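Local structure of neurogenic locus protein delta (Drosophila melanogaster, 7ALK) at residues I107-H112 against K124-R129; F4-K9 against L154-R159. The protein acts as a ligand for the Notch receptor and is required for the correct separation of neural and epidermal cell lineages. All blocks are in the same frame, centred on the assembly; numbering follows the deposited sequence.

Both contacts lie in the C2 domain of the ligand, and each joins two antiparallel strands in a different sheet of the beta sandwich. Their centres are about 16 Å apart, and along the chain interaction 1 is nested inside the long excursion that interaction 2 closes. V108 of interaction 1 links them across the sandwich: its CG1 lies 3.6 Å from L154 CD2, and its CG2 lies 3.8 Å from L6 CD2. The sugars nearby are glycans attached to the protein itself. In interaction 2 the side chain of Y156 is about 4 Å from a bound N-acetylglucosamine (NAG). In interaction 1 the side chain of W111 is about 10 Å from a bound NAG.

Interaction 1: residues I107-H112 against K124-R129; sequences IVEAWH and KLLIQR
W111 and L126 meet in the antiparallel pairing of strands 103-113 and 124-135, a beta hairpin at one margin of a four-stranded sheet in the C2 domain. L126 lies over one face of the indole, its CB 3.7 Å from the centroid of the six-membered ring and 8° off the ring normal, a CH-pi contact. L126 CD1 lies over the five-membered ring side, 3.4 Å from W111 NE1. At the other end of the indole, the aliphatic chain of K124 runs alongside, with CD 3.9 Å from W111 CZ3. The indole is also held from within its own strand, since W111 NE1 donates to E109 OE1 (3.0 Å) from above the carboxylate plane. The other carboxylate oxygen of E109 is directed at the guanidinium of R129, although its modelled position there is doubtful.

Between A110 and W111 the register slips by one residue. I127 N and Q128 N both bind A110 O, at 2.8 and 3.2 Å, while A110 N returns a bond to Q128 O. I127 has a helix-like psi of -52°, and its CG1, beside its own backbone N (chi1 -42°), lies with CD1 against the backbone of W111 and H112. A110 CB is 4.3 Å from I127 CB. The side chains of A110, I127 and Q128 touch F11 of strand 3-12 in the opposing sheet. Two residues facing one in this way make a classic beta bulge, set here in the hairpin that ends one sheet of the C2 beta sandwich.

Interaction 2: residues F4-K9 against L154-R159; sequences FELRLK and LEYDFR
K9 reaches across to E155 and D157 at one end of the antiparallel pair formed by strands 3-12 and 153-161. Its CB sits 3.6 Å from E155 O, the carbonyl that also accepts the bond from K9 N. CG, beside the backbone N (chi1 -60°), lies about equally far from D157 OD2 and E155 O, and CD comes 3.4 Å from D157 OD2. A bend at chi3 (-62°) then places CE between the two acids. K9 NZ ends in a salt bridge to E155 OE2 at 3.0 Å, entering from above that carboxylate's plane. A longer one joins K9 NZ to D157 OD1 at 3.6 Å.

D157 is shared: OD1 also bonds T144, and OD2 receives R7 NH2 at 2.9 Å through its anti lone pair, with guanidinium and carboxylate planes 74° apart. R7, K9, E155 and D157 thus form a salt-bridge network on one face of the strand pair. A methionine in place of K9 would probably leave E155 without this charged mate and remove one of the positive partners of D157. Farther along, the E5 carboxylate and R159 guanidinium are nearly coplanar, E5 OE1 taking R159 NE at 3.1 Å.

L6, L8 and the aromatic Y156 and F158 occupy the other face, turned to the sandwich interior, where L6 CD1 packs 3.7 Å from Y156 CD2. W142 makes a cation-pi contact with R7. L6 meets L106 of strand 103-113 in the opposing sheet, Y156 reaches V132 of strand 124-135, and strands 92-95 and 143-148 continue the sheet beyond 3-12 and 153-161 respectively.

Interaction 1: residues I107-H112 against K124-R129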
loop_
_atom_site.group_PDB
_atom_site.type_symbol
_atom_site.label_atom_id
_atom_site.label_comp_id
_atom_site.label_asym_id
_atom_site.label_seq_id
_atom_site.Cartn_x
_atom_site.Cartn_y
_atom_site.Cartn_z
ATOM N N ILE A 107 -14.228 -2.494 4.479
ATOM C CA ILE A 107 -15.213 -1.723 5.228
ATOM C C ILE A 107 -14.516 -0.498 5.802
ATOM O O ILE A 107 -13.457 -0.617 6.427
ATOM C CB ILE A 107 -15.860 -2.549 6.355
ATOM C CG1 ILE A 107 -16.084 -3.995 5.912
ATOM C CG2 ILE A 107 -17.170 -1.916 6.793
ATOM C CD1 ILE A 107 -16.372 -4.938 7.058
ATOM N N VAL A 108 -15.109 0.674 5.588
ATOM C CA VAL A 108 -14.591 1.930 6.119
ATOM C C VAL A 108 -15.739 2.662 6.796
ATOM O O VAL A 108 -16.743 2.984 6.148
ATOM C CB VAL A 108 -13.959 2.809 5.027
ATOM C CG1 VAL A 108 -13.507 4.133 5.614
ATOM C CG2 VAL A 108 -12.791 2.089 4.370
ATOM N N GLU A 109 -15.595 2.925 8.092
ATOM C CA GLU A 109 -16.615 3.597 8.883
ATOM C C GLU A 109 -16.065 4.917 9.405
ATOM O O GLU A 109 -14.933 4.970 9.897
ATOM C CB GLU A 109 -17.069 2.726 10.056
ATOM C CG GLU A 109 -17.755 1.430 9.667
ATOM C CD GLU A 109 -17.974 0.517 10.860
ATOM O OE1 GLU A 109 -17.195 0.611 11.832
ATOM O OE2 GLU A 109 -18.924 -0.291 10.829
ATOM N N ALA A 110 -16.865 5.972 9.296
ATOM C CA ALA A 110 -16.572 7.253 9.924
ATOM C C ALA A 110 -17.430 7.384 11.174
ATOM O O ALA A 110 -18.653 7.223 11.110
ATOM C CB ALA A 110 -16.838 8.414 8.965
ATOM N N TRP A 111 -16.791 7.668 12.306
ATOM C CA TRP A 111 -17.459 7.645 13.599
ATOM C C TRP A 111 -17.274 8.965 14.332
ATOM O O TRP A 111 -16.237 9.621 14.219
ATOM C CB TRP A 111 -16.930 6.512 14.484
ATOM C CG TRP A 111 -17.518 5.179 14.182
ATOM C CD1 TRP A 111 -17.182 4.351 13.154
ATOM C CD2 TRP A 111 -18.545 4.508 14.921
ATOM N NE1 TRP A 111 -17.937 3.205 13.205
ATOM C CE2 TRP A 111 -18.782 3.277 14.281
ATOM C CE3 TRP A 111 -19.287 4.831 16.061
ATOM C CZ2 TRP A 111 -19.731 2.368 14.741
ATOM C CZ3 TRP A 111 -20.229 3.928 16.516
ATOM C CH2 TRP A 111 -20.442 2.710 15.858
ATOM N N HIS A 112 -18.301 9.341 15.088
ATOM C CA HIS A 112 -18.198 10.421 16.055
ATOM C C HIS A 112 -17.786 9.849 17.405
ATOM O O HIS A 112 -18.132 8.716 17.749
ATOM C CB HIS A 112 -19.526 11.169 16.183
ATOM C CG HIS A 112 -19.581 12.109 17.348
ATOM N ND1 HIS A 112 -18.984 13.351 17.333
ATOM C CD2 HIS A 112 -20.157 11.985 18.567
ATOM C CE1 HIS A 112 -19.193 13.953 18.490
ATOM N NE2 HIS A 112 -19.903 13.144 19.256
ATOM N N LYS A 124 -20.398 7.811 21.330
ATOM C CA LYS A 124 -20.036 7.521 19.950
ATOM C C LYS A 124 -21.288 7.353 19.101
ATOM O O LYS A 124 -22.286 6.782 19.550
ATOM C CB LYS A 124 -19.163 6.261 19.863
ATOM C CG LYS A 124 -19.829 5.011 20.405
ATOM C CD LYS A 124 -18.960 3.782 20.216
ATOM C CE LYS A 124 -19.715 2.527 20.620
ATOM N NZ LYS A 124 -18.843 1.327 20.607
ATOM N N LEU A 125 -21.226 7.863 17.871
ATOM C CA LEU A 125 -22.313 7.744 16.905
ATOM C C LEU A 125 -21.719 7.468 15.533
ATOM O O LEU A 125 -20.804 8.175 15.099
ATOM C CB LEU A 125 -23.170 9.015 16.862
ATOM C CG LEU A 125 -23.835 9.488 18.158
ATOM C CD1 LEU A 125 -24.474 10.853 17.959
ATOM C CD2 LEU A 125 -24.869 8.479 18.631
ATOM N N LEU A 126 -22.238 6.446 14.855
ATOM C CA LEU A 126 -21.764 6.098 13.520
ATOM C C LEU A 126 -22.232 7.139 12.510
ATOM O O LEU A 126 -23.436 7.352 12.345
ATOM C CB LEU A 126 -22.266 4.710 13.128
ATOM C CG LEU A 126 -22.103 4.313 11.658
ATOM C CD1 LEU A 126 -20.635 4.132 11.298
ATOM C CD2 LEU A 126 -22.896 3.053 11.349
ATOM N N ILE A 127 -21.284 7.776 11.828
ATOM C CA ILE A 127 -21.614 8.812 10.851
ATOM C C ILE A 127 -21.895 8.216 9.477
ATOM O O ILE A 127 -22.929 8.497 8.866
ATOM C CB ILE A 127 -20.485 9.861 10.780
ATOM C CG1 ILE A 127 -19.980 10.213 12.178
ATOM C CG2 ILE A 127 -20.970 11.111 10.072
ATOM C CD1 ILE A 127 -18.757 11.101 12.161
ATOM N N GLN A 128 -20.983 7.394 8.963
ATOM C CA GLN A 128 -21.134 6.831 7.630
ATOM C C GLN A 128 -20.408 5.497 7.561
ATOM O O GLN A 128 -19.401 5.285 8.241
ATOM C CB GLN A 128 -20.593 7.779 6.553
ATOM C CG GLN A 128 -20.878 7.331 5.128
ATOM C CD GLN A 128 -20.252 8.237 4.089
ATOM O OE1 GLN A 128 -19.856 9.363 4.388
ATOM N NE2 GLN A 128 -20.157 7.747 2.860
ATOM N N ARG A 129 -20.931 4.599 6.726
ATOM C CA ARG A 129 -20.332 3.295 6.481
ATOM C C ARG A 129 -20.315 3.029 4.983
ATOM O O ARG A 129 -21.323 3.241 4.303
ATOM C CB ARG A 129 -21.103 2.186 7.203
ATOM C CG ARG A 129 -20.565 0.789 6.946
ATOM C CD ARG A 129 -21.554 -0.264 7.407
ATOM N NE ARG A 129 -21.949 -0.057 8.794
ATOM C CZ ARG A 129 -21.492 -0.767 9.815
ATOM N NH1 ARG A 129 -20.632 -1.757 9.638
ATOM N NH2 ARG A 129 -21.905 -0.476 11.045
#

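Interaction 2: residues F4-K9 against L154-R159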
loop_
_atom_site.group_PDB
_atom_site.type_symbol
_atom_site.label_atom_id
_atom_site.label_comp_id
_atom_site.label_asym_id
_atom_site.label_seq_id
_atom_site.Cartn_x
_atom_site.Cartn_y
_atom_site.Cartn_z
ATOM N N PHE A 4 -1.401 -3.606 0.949
ATOM C CA PHE A 4 -2.586 -2.882 0.504
ATOM C C PHE A 4 -2.625 -1.544 1.229
ATOM O O PHE A 4 -2.730 -1.505 2.460
ATOM C CB PHE A 4 -3.859 -3.686 0.779
ATOM C CG PHE A 4 -5.126 -3.028 0.288
ATOM C CD1 PHE A 4 -5.766 -2.059 1.044
ATOM C CD2 PHE A 4 -5.688 -3.398 -0.920
ATOM C CE1 PHE A 4 -6.928 -1.462 0.591
ATOM C CE2 PHE A 4 -6.851 -2.805 -1.377
ATOM C CZ PHE A 4 -7.471 -1.835 -0.619
ATOM N N GLU A 5 -2.540 -0.453 0.471
ATOM C CA GLU A 5 -2.529 0.895 1.024
ATOM C C GLU A 5 -3.857 1.581 0.741
ATOM O O GLU A 5 -4.299 1.637 -0.412
ATOM C CB GLU A 5 -1.384 1.724 0.439
ATOM C CG GLU A 5 -0.001 1.298 0.898
ATOM C CD GLU A 5 1.107 1.985 0.123
ATOM O OE1 GLU A 5 0.882 2.340 -1.054
ATOM O OE2 GLU A 5 2.203 2.174 0.693
ATOM N N LEU A 6 -4.487 2.102 1.792
ATOM C CA LEU A 6 -5.692 2.913 1.674
ATOM C C LEU A 6 -5.381 4.301 2.217
ATOM O O LEU A 6 -5.104 4.455 3.411
ATOM C CB LEU A 6 -6.865 2.287 2.429
ATOM C CG LEU A 6 -8.091 3.186 2.619
ATOM C CD1 LEU A 6 -8.653 3.630 1.279
ATOM C CD2 LEU A 6 -9.159 2.483 3.435
ATOM N N ARG A 7 -5.425 5.304 1.342
ATOM C CA ARG A 7 -5.086 6.678 1.699
ATOM C C ARG A 7 -6.359 7.513 1.717
ATOM O O ARG A 7 -6.932 7.805 0.663
ATOM C CB ARG A 7 -4.065 7.261 0.725
ATOM C CG ARG A 7 -3.770 8.735 0.958
ATOM C CD ARG A 7 -2.661 9.232 0.046
ATOM N NE ARG A 7 -3.021 9.123 -1.362
ATOM C CZ ARG A 7 -2.184 9.347 -2.366
ATOM N NH1 ARG A 7 -0.925 9.693 -2.152
ATOM N NH2 ARG A 7 -2.620 9.220 -3.616
ATOM N N LEU A 8 -6.797 7.896 2.913
ATOM C CA LEU A 8 -7.933 8.795 3.040
ATOM C C LEU A 8 -7.517 10.212 2.672
ATOM O O LEU A 8 -6.432 10.673 3.039
ATOM C CB LEU A 8 -8.480 8.757 4.465
ATOM C CG LEU A 8 -8.613 7.376 5.105
ATOM C CD1 LEU A 8 -8.806 7.502 6.607
ATOM C CD2 LEU A 8 -9.761 6.602 4.479
ATOM N N LYS A 9 -8.384 10.909 1.939
ATOM C CA LYS A 9 -8.090 12.262 1.483
ATOM C C LYS A 9 -8.987 13.304 2.141
ATOM O O LYS A 9 -8.490 14.174 2.861
ATOM C CB LYS A 9 -8.203 12.343 -0.047
ATOM C CG LYS A 9 -7.242 11.419 -0.780
ATOM C CD LYS A 9 -7.056 11.838 -2.231
ATOM C CE LYS A 9 -8.363 11.773 -3.001
ATOM N NZ LYS A 9 -8.195 12.201 -4.418
ATOM N N LEU A 154 -16.843 10.820 1.723
ATOM C CA LEU A 154 -15.487 10.387 2.036
ATOM C C LEU A 154 -14.758 10.061 0.742
ATOM O O LEU A 154 -15.233 9.242 -0.053
ATOM C CB LEU A 154 -15.497 9.173 2.968
ATOM C CG LEU A 154 -14.126 8.571 3.282
ATOM C CD1 LEU A 154 -13.192 9.629 3.845
ATOM C CD2 LEU A 154 -14.265 7.415 4.252
ATOM N N GLU A 155 -13.607 10.694 0.538
ATOM C CA GLU A 155 -12.783 10.486 -0.644
ATOM C C GLU A 155 -11.497 9.772 -0.246
ATOM O O GLU A 155 -10.886 10.100 0.776
ATOM C CB GLU A 155 -12.464 11.819 -1.328
ATOM C CG GLU A 155 -11.892 11.685 -2.727
ATOM C CD GLU A 155 -11.746 13.023 -3.426
ATOM O OE1 GLU A 155 -12.297 14.022 -2.916
ATOM O OE2 GLU A 155 -11.077 13.074 -4.481
ATOM N N TYR A 156 -11.086 8.799 -1.058
ATOM C CA TYR A 156 -9.965 7.942 -0.699
ATOM C C TYR A 156 -9.320 7.381 -1.958
ATOM O O TYR A 156 -9.930 7.339 -3.030
ATOM C CB TYR A 156 -10.410 6.790 0.211
ATOM C CG TYR A 156 -11.525 5.956 -0.382
ATOM C CD1 TYR A 156 -12.850 6.360 -0.285
ATOM C CD2 TYR A 156 -11.249 4.771 -1.054
ATOM C CE1 TYR A 156 -13.870 5.606 -0.832
ATOM C CE2 TYR A 156 -12.263 4.009 -1.604
ATOM C CZ TYR A 156 -13.571 4.432 -1.490
ATOM O OH TYR A 156 -14.584 3.680 -2.036
ATOM N N ASP A 157 -8.070 6.948 -1.808
ATOM C CA ASP A 157 -7.346 6.208 -2.830
ATOM C C ASP A 157 -6.915 4.863 -2.260
ATOM O O ASP A 157 -6.641 4.741 -1.062
ATOM C CB ASP A 157 -6.109 6.974 -3.327
ATOM C CG ASP A 157 -6.428 8.392 -3.752
ATOM O OD1 ASP A 157 -7.599 8.674 -4.076
ATOM O OD2 ASP A 157 -5.500 9.229 -3.764
ATOM N N PHE A 158 -6.852 3.851 -3.123
ATOM C CA PHE A 158 -6.461 2.517 -2.688
ATOM C C PHE A 158 -5.679 1.832 -3.799
ATOM O O PHE A 158 -5.946 2.040 -4.985
ATOM C CB PHE A 158 -7.675 1.666 -2.292
ATOM C CG PHE A 158 -8.666 1.460 -3.406
ATOM C CD1 PHE A 158 -9.631 2.414 -3.682
ATOM C CD2 PHE A 158 -8.636 0.304 -4.170
ATOM C CE1 PHE A 158 -10.544 2.222 -4.703
ATOM C CE2 PHE A 158 -9.546 0.107 -5.192
ATOM C CZ PHE A 158 -10.500 1.067 -5.459
ATOM N N ARG A 159 -4.711 1.006 -3.400
ATOM C CA ARG A 159 -3.900 0.259 -4.351
ATOM C C ARG A 159 -3.176 -0.859 -3.616
ATOM O O ARG A 159 -3.132 -0.896 -2.383
ATOM C CB ARG A 159 -2.891 1.162 -5.064
ATOM C CG ARG A 159 -1.726 1.580 -4.184
ATOM C CD ARG A 159 -0.731 2.432 -4.946
ATOM N NE ARG A 159 0.430 2.762 -4.129
ATOM C CZ ARG A 159 1.410 3.568 -4.512
ATOM N NH1 ARG A 159 1.405 4.143 -5.703
ATOM N NH2 ARG A 159 2.422 3.799 -3.681
#